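Putative secreted protein (Streptomyces sp. SirexAA-E, PDB 4PEY) hydrolyses laminarin and laminarioligosaccharides as an exo-beta-1,3-glucanase of glycoside hydrolase family 55, yielding glucose and laminaribiose. Local coordinates at residues L337-G342 with T348-G353; V371-G376 with T385-N390. The protein carries 1 engineered substitution. One frame throughout, in Å; residues are numbered along the deposited sequence.

In the fold
Contacts 1 and 2 come one after the other along the chain and sit on successive coils of the same beta-helix, their centres about 5 Å apart. Each joins two faces of its coil. Strands 337-340 and 367-375 are parallel neighbours in one face, where the backbone N of Val-339 lies 2.7 Å from the O of Phe-372, a probable hydrogen bond. Strands 348-352 and 385-389 are parallel neighbours in another, with Val-352 O 2.7 Å from Asn-390 N. The interiors also touch: Leu-349 CD1 packs 3.5 Å from Val-373 CG1. The two contacts thus form one continuous stretch of core, and contact 2 lies close to residues that bind the substrate.

Contact 1. Residues L337-G342 with T348-G353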
loop_
_atom_site.group_PDB
_atom_site.type_symbol
_atom_site.label_atom_id
_atom_site.label_comp_id
_atom_site.label_asym_id
_atom_site.label_seq_id
_atom_site.Cartn_x
_atom_site.Cartn_y
_atom_site.Cartn_z
ATOM N N LEU A 337 2.324 7.886 -3.806
ATOM C CA LEU A 337 3.489 7.951 -4.684
ATOM C C LEU A 337 4.095 6.579 -4.915
ATOM O O LEU A 337 4.159 5.770 -3.992
ATOM C CB LEU A 337 4.560 8.869 -4.088
ATOM C CG LEU A 337 4.172 10.341 -3.944
ATOM C CD1 LEU A 337 5.177 11.076 -3.059
ATOM C CD2 LEU A 337 4.103 10.993 -5.322
ATOM N N LEU A 338 4.565 6.344 -6.141
ATOM C CA LEU A 338 5.369 5.167 -6.451
ATOM C C LEU A 338 6.822 5.590 -6.586
ATOM O O LEU A 338 7.132 6.491 -7.363
ATOM C CB LEU A 338 4.885 4.494 -7.743
ATOM C CG LEU A 338 5.749 3.391 -8.371
ATOM C CD1 LEU A 338 5.932 2.193 -7.438
ATOM C CD2 LEU A 338 5.139 2.939 -9.689
ATOM N N VAL A 339 7.709 4.957 -5.823
ATOM C CA VAL A 339 9.143 5.185 -5.970
ATOM C C VAL A 339 9.708 4.005 -6.742
ATOM O O VAL A 339 9.566 2.867 -6.322
ATOM C CB VAL A 339 9.856 5.340 -4.609
ATOM C CG1 VAL A 339 11.368 5.499 -4.807
ATOM C CG2 VAL A 339 9.292 6.544 -3.866
ATOM N N ASP A 340 10.326 4.297 -7.882
ATOM C CA ASP A 340 10.734 3.296 -8.862
ATOM C C ASP A 340 12.254 3.349 -9.008
ATOM O O ASP A 340 12.790 4.351 -9.481
ATOM C CB ASP A 340 10.019 3.595 -10.192
ATOM C CG ASP A 340 10.112 2.470 -11.207
ATOM O OD1 ASP A 340 10.371 1.307 -10.833
ATOM O OD2 ASP A 340 9.887 2.764 -12.403
ATOM N N ALA A 341 12.953 2.296 -8.582
ATOM C CA ALA A 341 14.420 2.298 -8.582
ATOM C C ALA A 341 15.012 2.499 -9.974
ATOM O O ALA A 341 14.492 1.987 -10.974
ATOM C CB ALA A 341 14.960 1.007 -7.968
ATOM N N GLY A 342 16.106 3.253 -10.030
ATOM C CA GLY A 342 16.895 3.351 -11.244
ATOM C C GLY A 342 17.856 2.174 -11.330
ATOM O O GLY A 342 18.051 1.447 -10.349
ATOM N N THR A 348 19.590 3.726 -0.273
ATOM C CA THR A 348 18.215 3.746 0.240
ATOM C C THR A 348 17.321 4.422 -0.789
ATOM O O THR A 348 17.798 5.274 -1.536
ATOM C CB THR A 348 18.082 4.509 1.572
ATOM O OG1 THR A 348 18.479 5.872 1.373
ATOM C CG2 THR A 348 18.936 3.887 2.672
ATOM N N LEU A 349 16.039 4.058 -0.838
ATOM C CA LEU A 349 15.102 4.753 -1.727
ATOM C C LEU A 349 14.277 5.810 -0.981
ATOM O O LEU A 349 14.029 6.896 -1.505
ATOM C CB LEU A 349 14.174 3.755 -2.435
ATOM C CG LEU A 349 14.882 2.899 -3.497
ATOM C CD1 LEU A 349 14.002 1.778 -3.996
ATOM C CD2 LEU A 349 15.379 3.741 -4.684
ATOM N N VAL A 350 13.846 5.479 0.235
ATOM C CA VAL A 350 13.069 6.384 1.083
ATOM C C VAL A 350 13.618 6.341 2.506
ATOM O O VAL A 350 13.784 5.252 3.068
ATOM C CB VAL A 350 11.567 6.002 1.105
ATOM C CG1 VAL A 350 10.776 6.933 2.028
ATOM C CG2 VAL A 350 10.982 5.996 -0.315
ATOM N N GLU A 351 13.912 7.513 3.073
ATOM C CA GLU A 351 14.331 7.619 4.469
ATOM C C GLU A 351 13.376 8.516 5.234
ATOM O O GLU A 351 13.136 9.653 4.831
ATOM C CB GLU A 351 15.755 8.172 4.589
ATOM C CG GLU A 351 16.815 7.250 4.033
ATOM C CD GLU A 351 18.222 7.828 4.124
ATOM O OE1 GLU A 351 18.437 8.805 4.879
ATOM O OE2 GLU A 351 19.118 7.293 3.435
ATOM N N VAL A 352 12.822 7.999 6.327
ATOM C CA VAL A 352 11.947 8.797 7.181
ATOM C C VAL A 352 12.698 9.094 8.471
ATOM O O VAL A 352 12.832 8.225 9.341
ATOM C CB VAL A 352 10.615 8.075 7.488
ATOM C CG1 VAL A 352 9.687 8.996 8.280
ATOM C CG2 VAL A 352 9.941 7.630 6.198
ATOM N N GLY A 353 13.206 10.317 8.585
ATOM C CA GLY A 353 14.052 10.678 9.709
ATOM C C GLY A 353 15.522 10.382 9.465
ATOM O O GLY A 353 15.863 9.608 8.569
#
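Val-339 reaches across the interior of a beta-helix coil to Leu-349 and Val-350, joining two faces of the GH55 fold through aliphatic packing alone. Its two methyls divide the work: CG1 lies 4.1 Å from Leu-349 CB, while CG2 meets Val-350 CG2 at 4.0 Å. The Val-339 and Leu-349 side chains run antiparallel, each passing the other's flank. Leu-349 turns its CG beside its own backbone N and opposite the carbonyl carbon (chi1 -71°), and its branch methyl CD1 stands 4.2 Å from Ala-341 CB, extending the apolar patch by one residue. The chain turns a corner at Leu-349, so Val-350 begins the next face of the coil with its side chain still directed inward. Around this core, Ala-323 and Pro-317 on the preceding coil touch Val-339 and Leu-349, respectively, and Ser-386 on the following coil also touches Leu-349. Asp-340 points the other way and forms a salt bridge with Arg-374. Spanning the corner, between two partly exposed residues, Thr-348 OG1 donates a 2.6 Å hydrogen bond to the anti side of Glu-351 OE2, 18° out of the carboxylate plane.

Contact 2. Residues V371-G376 with T385-N390; sequences VFVRIG and TSIVVN
Val-373, Ile-375, Ser-386 and Ile-387 meet without any flat group between them; the rings and planar groups of these segments are engaged elsewhere. On the opposite side of strand 371-375, the Phe-372 ring packs edge-to-face with His-398 and also touches Trp-400. Arg-374 forms a cation-pi contact with Trp-109, and its NH1 is hydrogen-bonded to Tyr-74 OH. At the far end of the second segment, the amide of Asn-390 uses ND2 to bind Gly-353 O on the preceding coil.

The contact itself centres on Val-373, whose methyls point to different partners. CG1 approaches the Ser-386 hydroxyl, with OG at 3.8 Å, and CG2 sits 4.0 Å from Ile-387 CD1. Ile-387 carries CG1 beside its backbone N (chi1 -52°), which lays the CG1-CD1 arm across that methyl. Ile-375 also reaches Ser-386: its CD1 is 3.4 Å from Ser-386 OG, reached with chi2 at 94°, away from a staggered value. The serine oxygen thus faces two aliphatic methyls. Val-401 and Phe-438 cover Ser-386 further out, and Val-401 also touches Ile-387.

An alanine in place of Val-373 would probably open a gap between the two faces, taking from Ile-387 CD1 and the Ser-386 hydroxyl the valine methyls that meet them.

The side chain of Ile-375 lies about 5 Å from that of Arg-403 and about 8 Å from that of His-437, both substrate-binding, and about 11 Å from a glucose unit of the bound glycan. Inward-facing aliphatic residues on adjoining faces, with a chain corner at Ser-386, are the mark of a parallel beta-helix coil, here one close to the substrate site.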
loop_
_atom_site.group_PDB
_atom_site.type_symbol
_atom_site.label_atom_id
_atom_site.label_comp_id
_atom_site.label_asym_id
_atom_site.label_seq_id
_atom_site.Cartn_x
_atom_site.Cartn_y
_atom_site.Cartn_z
ATOM N N VAL A 371 2.216 4.537 -0.311
ATOM C CA VAL A 371 3.551 4.705 -0.843
ATOM C C VAL A 371 4.000 3.330 -1.311
ATOM O O VAL A 371 4.010 2.353 -0.547
ATOM C CB VAL A 371 4.515 5.296 0.199
ATOM C CG1 VAL A 371 5.957 5.240 -0.299
ATOM C CG2 VAL A 371 4.097 6.732 0.527
ATOM N N PHE A 372 4.329 3.253 -2.589
ATOM C CA PHE A 372 4.699 1.991 -3.203
ATOM C C PHE A 372 6.136 2.091 -3.679
ATOM O O PHE A 372 6.583 3.156 -4.108
ATOM C CB PHE A 372 3.738 1.665 -4.351
ATOM C CG PHE A 372 2.291 1.823 -3.967
ATOM C CD1 PHE A 372 1.793 1.184 -2.840
ATOM C CD2 PHE A 372 1.441 2.643 -4.694
ATOM C CE1 PHE A 372 0.473 1.338 -2.453
ATOM C CE2 PHE A 372 0.111 2.796 -4.320
ATOM C CZ PHE A 372 -0.376 2.147 -3.198
ATOM N N VAL A 373 6.870 0.991 -3.576
ATOM C CA VAL A 373 8.236 0.960 -4.066
ATOM C C VAL A 373 8.381 -0.208 -5.022
ATOM O O VAL A 373 7.854 -1.293 -4.765
ATOM C CB VAL A 373 9.255 0.846 -2.912
ATOM C CG1 VAL A 373 10.684 0.785 -3.465
ATOM C CG2 VAL A 373 9.093 2.027 -1.956
ATOM N N ARG A 374 9.050 0.034 -6.148
ATOM C CA ARG A 374 9.307 -1.004 -7.138
ATOM C C ARG A 374 10.792 -1.055 -7.459
ATOM O O ARG A 374 11.415 -0.001 -7.674
ATOM C CB ARG A 374 8.512 -0.753 -8.423
ATOM C CG ARG A 374 8.913 -1.682 -9.563
ATOM C CD ARG A 374 7.956 -1.563 -10.740
ATOM N NE ARG A 374 8.103 -0.294 -11.450
ATOM C CZ ARG A 374 7.160 0.233 -12.231
ATOM N NH1 ARG A 374 6.001 -0.401 -12.387
ATOM N NH2 ARG A 374 7.375 1.383 -12.863
ATOM N N ILE A 375 11.357 -2.265 -7.472
ATOM C CA ILE A 375 12.743 -2.453 -7.890
ATOM C C ILE A 375 12.787 -3.417 -9.079
ATOM O O ILE A 375 12.612 -4.629 -8.920
ATOM C CB ILE A 375 13.646 -2.979 -6.743
ATOM C CG1 ILE A 375 13.480 -2.122 -5.477
ATOM C CG2 ILE A 375 15.111 -3.030 -7.205
ATOM C CD1 ILE A 375 12.448 -2.664 -4.493
ATOM N N GLY A 376 12.995 -2.868 -10.276
ATOM C CA GLY A 376 12.954 -3.660 -11.497
ATOM C C GLY A 376 11.560 -3.817 -12.088
ATOM O O GLY A 376 10.573 -3.338 -11.523
ATOM N N THR A 385 18.501 -0.958 0.550
ATOM C CA THR A 385 17.371 -0.954 1.477
ATOM C C THR A 385 16.309 -0.000 0.930
ATOM O O THR A 385 16.608 1.156 0.658
ATOM C CB THR A 385 17.781 -0.515 2.899
ATOM O OG1 THR A 385 18.918 -1.272 3.335
ATOM C CG2 THR A 385 16.633 -0.717 3.875
ATOM N N SER A 386 15.080 -0.466 0.771
ATOM C CA SER A 386 14.104 0.394 0.111
ATOM C C SER A 386 13.533 1.484 1.011
ATOM O O SER A 386 13.590 2.660 0.650
ATOM C CB SER A 386 12.980 -0.447 -0.496
ATOM O OG SER A 386 13.445 -1.104 -1.673
ATOM N N ILE A 387 12.995 1.122 2.173
ATOM C CA ILE A 387 12.520 2.139 3.109
ATOM C C ILE A 387 13.174 1.975 4.469
ATOM O O ILE A 387 13.126 0.897 5.059
ATOM C CB ILE A 387 10.983 2.100 3.301
ATOM C CG1 ILE A 387 10.255 2.149 1.952
ATOM C CG2 ILE A 387 10.546 3.244 4.236
ATOM C CD1 ILE A 387 8.714 2.236 2.070
ATOM N N VAL A 388 13.795 3.045 4.956
ATOM C CA VAL A 388 14.338 3.064 6.308
ATOM C C VAL A 388 13.486 4.015 7.135
ATOM O O VAL A 388 13.375 5.207 6.804
ATOM C CB VAL A 388 15.815 3.510 6.344
ATOM C CG1 VAL A 388 16.325 3.569 7.787
ATOM C CG2 VAL A 388 16.680 2.584 5.506
ATOM N N VAL A 389 12.853 3.493 8.188
ATOM C CA VAL A 389 12.041 4.346 9.057
ATOM C C VAL A 389 12.791 4.605 10.357
ATOM O O VAL A 389 12.848 3.745 11.240
ATOM C CB VAL A 389 10.664 3.724 9.365
ATOM C CG1 VAL A 389 9.855 4.647 10.263
ATOM C CG2 VAL A 389 9.909 3.439 8.071
ATOM N N ASN A 390 13.373 5.797 10.458
ATOM C CA ASN A 390 14.118 6.208 11.641
ATOM C C ASN A 390 13.247 6.918 12.681
ATOM O O ASN A 390 13.428 6.733 13.888
ATOM C CB ASN A 390 15.273 7.132 11.234
ATOM C CG ASN A 390 16.363 6.399 10.479
ATOM O OD1 ASN A 390 16.904 5.406 10.971
ATOM N ND2 ASN A 390 16.693 6.879 9.283
#